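Local atomic coordinates of DNA polymerase (Bacillus phage phi29, PDB entry 2PY5), a protein that replicates the viral genome by protein-primed, strand-displacing DNA synthesis with high processivity and proofreads through a 3'-5' exonuclease. Residues L359-K371 and A382-A394. The protein carries 2 engineered substitutions. Numbering follows the deposited sequence.
Sequences LFKDFIDKWTYIK and AKLMLNSLYGKFA. With EDO (1,2-ethanediol), chain H; EDO (1,2-ethanediol), chain N; nucleotides of chain C.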
loop_
_atom_site.group_PDB
_atom_site.type_symbol
_atom_site.label_atom_id
_atom_site.label_comp_id
_atom_site.label_asym_id
_atom_site.label_seq_id
_atom_site.Cartn_x
_atom_site.Cartn_y
_atom_site.Cartn_z
ATOM N N LEU F 359 -6.308 23.487 -0.478
ATOM C CA LEU F 359 -7.514 22.646 -0.439
ATOM C C LEU F 359 -7.493 21.641 0.707
ATOM O O LEU F 359 -8.553 21.229 1.173
ATOM C CB LEU F 359 -7.743 21.920 -1.774
ATOM C CG LEU F 359 -8.258 22.805 -2.905
ATOM C CD1 LEU F 359 -8.023 22.141 -4.256
ATOM C CD2 LEU F 359 -9.734 23.113 -2.714
ATOM N N PHE F 360 -6.291 21.257 1.165
ATOM C CA PHE F 360 -6.137 20.240 2.204
ATOM C C PHE F 360 -5.727 20.774 3.568
ATOM O O PHE F 360 -5.516 19.983 4.492
ATOM C CB PHE F 360 -5.118 19.185 1.751
ATOM C CG PHE F 360 -5.500 18.497 0.490
ATOM C CD1 PHE F 360 -5.013 18.926 -0.733
ATOM C CD2 PHE F 360 -6.390 17.450 0.521
ATOM C CE1 PHE F 360 -5.374 18.272 -1.878
ATOM C CE2 PHE F 360 -6.775 16.812 -0.642
ATOM C CZ PHE F 360 -6.257 17.228 -1.835
ATOM N N LYS F 361 -5.650 22.097 3.710
ATOM C CA LYS F 361 -5.118 22.707 4.924
ATOM C C LYS F 361 -5.863 22.238 6.174
ATOM O O LYS F 361 -5.253 21.763 7.128
ATOM C CB LYS F 361 -5.207 24.218 4.857
ATOM C CG LYS F 361 -4.635 24.879 6.083
ATOM C CD LYS F 361 -4.512 26.363 5.897
ATOM C CE LYS F 361 -4.441 27.077 7.218
ATOM N NZ LYS F 361 -3.341 26.579 8.093
ATOM N N ASP F 362 -7.187 22.386 6.176
ATOM C CA ASP F 362 -7.955 22.100 7.387
ATOM C C ASP F 362 -7.919 20.616 7.751
ATOM O O ASP F 362 -7.869 20.270 8.925
ATOM C CB ASP F 362 -9.402 22.593 7.258
ATOM C CG ASP F 362 -9.516 24.117 7.230
ATOM O OD1 ASP F 362 -8.571 24.826 7.654
ATOM O OD2 ASP F 362 -10.587 24.609 6.801
ATOM N N PHE F 363 -7.947 19.744 6.753
ATOM C CA PHE F 363 -7.901 18.288 6.995
ATOM C C PHE F 363 -6.560 17.898 7.579
ATOM O O PHE F 363 -6.469 17.151 8.554
ATOM C CB PHE F 363 -8.120 17.531 5.676
ATOM C CG PHE F 363 -8.028 16.028 5.803
ATOM C CD1 PHE F 363 -9.123 15.291 6.231
ATOM C CD2 PHE F 363 -6.847 15.345 5.497
ATOM C CE1 PHE F 363 -9.047 13.894 6.361
ATOM C CE2 PHE F 363 -6.775 13.950 5.628
ATOM C CZ PHE F 363 -7.881 13.234 6.033
ATOM N N ILE F 364 -5.504 18.407 6.974
ATOM C CA ILE F 364 -4.167 18.065 7.437
ATOM C C ILE F 364 -3.898 18.670 8.814
ATOM O O ILE F 364 -3.324 18.019 9.676
ATOM C CB ILE F 364 -3.089 18.461 6.399
ATOM C CG1 ILE F 364 -3.245 17.584 5.151
ATOM C CG2 ILE F 364 -1.677 18.340 6.997
ATOM C CD1 ILE F 364 -2.389 17.978 3.972
ATOM N N ASP F 365 -4.317 19.915 9.039
ATOM C CA ASP F 365 -4.180 20.526 10.367
ATOM C C ASP F 365 -4.875 19.683 11.443
ATOM O O ASP F 365 -4.307 19.462 12.511
ATOM C CB ASP F 365 -4.759 21.942 10.363
ATOM C CG ASP F 365 -3.858 22.967 9.654
ATOM O OD1 ASP F 365 -2.684 22.650 9.339
ATOM O OD2 ASP F 365 -4.321 24.109 9.431
ATOM N N LYS F 366 -6.089 19.212 11.149
ATOM C CA LYS F 366 -6.888 18.433 12.118
ATOM C C LYS F 366 -6.174 17.160 12.509
ATOM O O LYS F 366 -5.974 16.886 13.692
ATOM C CB LYS F 366 -8.270 18.087 11.552
ATOM C CG LYS F 366 -9.107 17.124 12.441
ATOM C CD LYS F 366 -10.357 16.629 11.725
ATOM C CE LYS F 366 -10.966 15.395 12.395
ATOM N NZ LYS F 366 -11.767 15.744 13.579
ATOM N N TRP F 367 -5.789 16.377 11.510
ATOM C CA TRP F 367 -5.236 15.058 11.787
ATOM C C TRP F 367 -3.779 15.127 12.248
ATOM O O TRP F 367 -3.334 14.274 13.009
ATOM C CB TRP F 367 -5.465 14.120 10.590
ATOM C CG TRP F 367 -6.888 13.752 10.516
ATOM C CD1 TRP F 367 -7.836 14.239 9.662
ATOM C CD2 TRP F 367 -7.563 12.845 11.385
ATOM N NE1 TRP F 367 -9.051 13.656 9.920
ATOM C CE2 TRP F 367 -8.916 12.804 10.983
ATOM C CE3 TRP F 367 -7.152 12.052 12.463
ATOM C CZ2 TRP F 367 -9.868 12.008 11.636
ATOM C CZ3 TRP F 367 -8.087 11.252 13.100
ATOM C CH2 TRP F 367 -9.435 11.239 12.686
ATOM N N THR F 368 -3.042 16.145 11.812
ATOM C CA THR F 368 -1.700 16.380 12.339
ATOM C C THR F 368 -1.770 16.734 13.836
ATOM O O THR F 368 -0.988 16.219 14.636
ATOM C CB THR F 368 -0.947 17.460 11.535
ATOM O OG1 THR F 368 -0.865 17.057 10.163
ATOM C CG2 THR F 368 0.457 17.655 12.062
ATOM N N TYR F 369 -2.735 17.564 14.237
ATOM C CA TYR F 369 -2.889 17.863 15.662
ATOM C C TYR F 369 -3.152 16.604 16.479
ATOM O O TYR F 369 -2.534 16.383 17.523
ATOM C CB TYR F 369 -4.028 18.856 15.887
ATOM C CG TYR F 369 -4.164 19.247 17.332
ATOM C CD1 TYR F 369 -3.297 20.169 17.897
ATOM C CD2 TYR F 369 -5.141 18.681 18.141
ATOM C CE1 TYR F 369 -3.408 20.535 19.229
ATOM C CE2 TYR F 369 -5.256 19.032 19.481
ATOM C CZ TYR F 369 -4.384 19.966 20.018
ATOM O OH TYR F 369 -4.466 20.343 21.341
ATOM N N ILE F 370 -4.073 15.772 15.998
ATOM C CA ILE F 370 -4.389 14.513 16.678
ATOM C C ILE F 370 -3.138 13.623 16.750
ATOM O O ILE F 370 -2.820 13.070 17.806
ATOM C CB ILE F 370 -5.580 13.793 16.025
ATOM C CG1 ILE F 370 -6.865 14.600 16.256
ATOM C CG2 ILE F 370 -5.712 12.378 16.586
ATOM C CD1 ILE F 370 -8.040 14.157 15.406
ATOM N N LYS F 371 -2.407 13.525 15.644
ATOM C CA LYS F 371 -1.157 12.740 15.615
ATOM C C LYS F 371 -0.183 13.215 16.688
ATOM O O LYS F 371 0.361 12.419 17.461
ATOM C CB LYS F 371 -0.493 12.852 14.241
ATOM C CG LYS F 371 0.790 12.050 14.087
ATOM C CD LYS F 371 1.441 12.371 12.745
ATOM C CE LYS F 371 2.910 11.981 12.689
ATOM N NZ LYS F 371 3.608 12.722 11.585
ATOM N N ALA F 382 -4.447 8.450 13.169
ATOM C CA ALA F 382 -4.246 9.791 12.597
ATOM C C ALA F 382 -3.291 9.733 11.408
ATOM O O ALA F 382 -3.519 10.368 10.382
ATOM C CB ALA F 382 -3.734 10.751 13.664
ATOM N N LYS F 383 -2.221 8.959 11.541
ATOM C CA LYS F 383 -1.291 8.735 10.442
ATOM C C LYS F 383 -2.008 8.084 9.268
ATOM O O LYS F 383 -1.826 8.456 8.111
ATOM C CB LYS F 383 -0.137 7.863 10.916
ATOM C CG LYS F 383 0.732 8.557 11.960
ATOM C CD LYS F 383 1.601 7.587 12.723
ATOM C CE LYS F 383 2.621 6.921 11.854
ATOM N NZ LYS F 383 3.417 5.940 12.669
ATOM N N LEU F 384 -2.843 7.099 9.576
ATOM C CA LEU F 384 -3.595 6.418 8.550
ATOM C C LEU F 384 -4.526 7.377 7.803
ATOM O O LEU F 384 -4.614 7.340 6.577
ATOM C CB LEU F 384 -4.377 5.250 9.170
ATOM C CG LEU F 384 -4.892 4.159 8.258
ATOM C CD1 LEU F 384 -3.788 3.480 7.439
ATOM C CD2 LEU F 384 -5.611 3.137 9.133
ATOM N N MET F 385 -5.186 8.277 8.525
ATOM C CA MET F 385 -6.060 9.256 7.879
ATOM C C MET F 385 -5.270 10.187 6.942
ATOM O O MET F 385 -5.681 10.466 5.822
ATOM C CB MET F 385 -6.808 10.082 8.924
ATOM C CG MET F 385 -7.924 9.317 9.630
ATOM S SD MET F 385 -9.305 8.932 8.559
ATOM C CE MET F 385 -10.093 10.539 8.361
ATOM N N LEU F 386 -4.121 10.645 7.405
ATOM C CA LEU F 386 -3.272 11.538 6.610
ATOM C C LEU F 386 -2.708 10.841 5.382
ATOM O O LEU F 386 -2.580 11.447 4.318
ATOM C CB LEU F 386 -2.125 12.059 7.476
ATOM C CG LEU F 386 -2.553 13.088 8.522
ATOM C CD1 LEU F 386 -1.491 13.241 9.594
ATOM C CD2 LEU F 386 -2.861 14.447 7.865
ATOM N N ASN F 387 -2.348 9.566 5.548
ATOM C CA ASN F 387 -1.580 8.830 4.518
ATOM C C ASN F 387 -2.469 8.203 3.434
ATOM O O ASN F 387 -2.006 7.952 2.322
ATOM C CB ASN F 387 -0.717 7.743 5.169
ATOM C CG ASN F 387 0.462 8.308 5.932
ATOM O OD1 ASN F 387 0.942 9.404 5.618
ATOM N ND2 ASN F 387 0.972 7.546 6.915
ATOM N N SER F 388 -3.736 7.953 3.753
ATOM C CA SER F 388 -4.628 7.186 2.891
ATOM C C SER F 388 -5.540 8.056 2.009
ATOM O O SER F 388 -6.352 7.526 1.247
ATOM C CB SER F 388 -5.496 6.247 3.744
ATOM O OG SER F 388 -4.736 5.424 4.616
ATOM N N LEU F 389 -5.364 9.370 2.054
ATOM C CA LEU F 389 -6.212 10.267 1.270
ATOM C C LEU F 389 -5.827 10.398 -0.224
ATOM O O LEU F 389 -6.687 10.251 -1.103
ATOM C CB LEU F 389 -6.237 11.676 1.905
ATOM C CG LEU F 389 -7.174 12.656 1.211
ATOM C CD1 LEU F 389 -8.605 12.171 1.062
ATOM C CD2 LEU F 389 -7.141 13.990 1.992
ATOM N N TYR F 390 -4.567 10.697 -0.544
ATOM C CA TYR F 390 -4.279 11.110 -1.919
ATOM C C TYR F 390 -4.626 10.028 -2.930
ATOM O O TYR F 390 -5.094 10.302 -4.039
ATOM C CB TYR F 390 -2.824 11.586 -2.114
ATOM C CG TYR F 390 -1.811 10.495 -2.389
ATOM C CD1 TYR F 390 -1.618 10.006 -3.675
ATOM C CD2 TYR F 390 -1.061 9.955 -1.367
ATOM C CE1 TYR F 390 -0.711 9.016 -3.924
ATOM C CE2 TYR F 390 -0.142 8.949 -1.612
ATOM C CZ TYR F 390 0.017 8.484 -2.892
ATOM O OH TYR F 390 0.943 7.496 -3.151
ATOM N N GLY F 391 -4.386 8.777 -2.539
ATOM C CA GLY F 391 -4.582 7.672 -3.455
ATOM C C GLY F 391 -6.012 7.512 -3.930
ATOM O O GLY F 391 -6.263 6.974 -4.999
ATOM N N LYS F 392 -6.969 7.947 -3.118
ATOM C CA LYS F 392 -8.382 7.817 -3.476
ATOM C C LYS F 392 -8.779 8.722 -4.647
ATOM O O LYS F 392 -9.727 8.439 -5.361
ATOM C CB LYS F 392 -9.248 8.107 -2.264
ATOM C CG LYS F 392 -9.216 6.986 -1.227
ATOM C CD LYS F 392 -10.023 5.761 -1.615
ATOM C CE LYS F 392 -11.544 5.966 -1.496
ATOM N NZ LYS F 392 -12.315 4.709 -1.763
ATOM N N PHE F 393 -8.052 9.816 -4.840
ATOM C CA PHE F 393 -8.417 10.745 -5.918
ATOM C C PHE F 393 -8.311 10.104 -7.318
ATOM O O PHE F 393 -9.085 10.427 -8.214
ATOM C CB PHE F 393 -7.587 12.025 -5.826
ATOM C CG PHE F 393 -8.088 12.982 -4.787
ATOM C CD1 PHE F 393 -7.583 12.977 -3.496
ATOM C CD2 PHE F 393 -9.106 13.859 -5.095
ATOM C CE1 PHE F 393 -8.090 13.847 -2.554
ATOM C CE2 PHE F 393 -9.595 14.720 -4.173
ATOM C CZ PHE F 393 -9.092 14.717 -2.898
ATOM N N ALA F 394 -7.345 9.192 -7.501
ATOM C CA ALA F 394 -7.125 8.530 -8.765
ATOM C C ALA F 394 -7.731 7.114 -8.858
ATOM O O ALA F 394 -7.357 6.346 -9.719
ATOM C CB ALA F 394 -5.630 8.496 -9.071
HETATM C C1 EDO H . 3.542 9.899 8.626
HETATM O O1 EDO H . 3.465 8.505 8.276
HETATM C C2 EDO H . 2.274 10.294 9.383
HETATM O O2 EDO H . 1.193 10.788 8.562
HETATM C C1 EDO N . -0.184 20.545 9.646
HETATM O O1 EDO N . -0.659 21.290 10.765
HETATM C C2 EDO N . 0.803 21.394 8.866
HETATM O O2 EDO N . 2.094 21.337 9.478
ATOM P P DC C 4 -10.638 1.505 -1.389
ATOM O OP1 DC C 4 -9.363 0.999 -0.837
ATOM O OP2 DC C 4 -11.571 2.320 -0.555
ATOM O "O5'" DC C 4 -10.415 2.355 -2.712
ATOM C "C5'" DC C 4 -9.509 1.883 -3.679
ATOM C "C4'" DC C 4 -8.639 3.038 -4.142
ATOM O "O4'" DC C 4 -7.829 3.542 -3.045
ATOM C "C3'" DC C 4 -7.635 2.626 -5.202
ATOM O "O3'" DC C 4 -8.258 2.674 -6.458
ATOM C "C2'" DC C 4 -6.562 3.679 -5.048
ATOM C "C1'" DC C 4 -6.545 3.867 -3.542
ATOM N N1 DC C 4 -5.501 3.041 -2.882
ATOM C C2 DC C 4 -4.156 3.404 -3.074
ATOM O O2 DC C 4 -3.869 4.376 -3.799
ATOM N N3 DC C 4 -3.183 2.678 -2.476
ATOM C C4 DC C 4 -3.510 1.643 -1.705
ATOM N N4 DC C 4 -2.502 0.967 -1.133
ATOM C C5 DC C 4 -4.866 1.260 -1.490
ATOM C C6 DC C 4 -5.826 1.972 -2.089
#
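Met385 lies along one face of the Trp367 indole, from CB at the ring fusion to CE near Trp367 CZ2 and NE1. Its CB is 3.8 Å from Trp367 CD2, at the fusion bond of the rings. CG then stands over the middle of the six-membered ring, 3.7 Å from the centroid and only 3° off the normal, a well-centred CH-pi contact. SD rises to 4.7 Å from that centroid, a more distant Met-aromatic approach. Bends at chi2 and chi3 turn the chain back, bringing CE down to 3.6 Å from Trp367 CZ2. The indole's opposite face carries Lys366 CE and Ile370 CD1, both offset toward the rim.

The axes of helix 361-371 and helix 382-387 run nearly antiparallel, at 157° and 8.8 Å apart, as two arms of a helical hairpin in the polymerization region of this family B enzyme. No hydrogen bond joins the two segments; the contacts are apolar packing, CH-pi and Met-aromatic approaches. Leu386 is a knob in the hole formed by Ile364, Trp367, Thr368 and Lys371, with CG 3.7 Å from Trp367 CB. Where the arms come closest, the small Ala382 sets its CB against the backbone of Trp367 and Lys371.

Farther along, Phe363 presents its edge to the Met385 carbonyl O, which also accepts a hydrogen bond from Ser194 in helix 190-202. Leu389 CD2 lies over a face of the Phe363 ring, 29° off the normal, and also touches Phe360. The hairpin carries Lys371, which contacts the incoming nucleotide's phosphates, and Lys383, another nucleotide-binding residue; their aliphatic stems meet at Lys371 CD and Lys383 CG, 4.0 Å apart. Beyond the packed faces, Lys392 NZ donates to OP2 of DC4 in the DNA strand, chain C, at 2.8 Å.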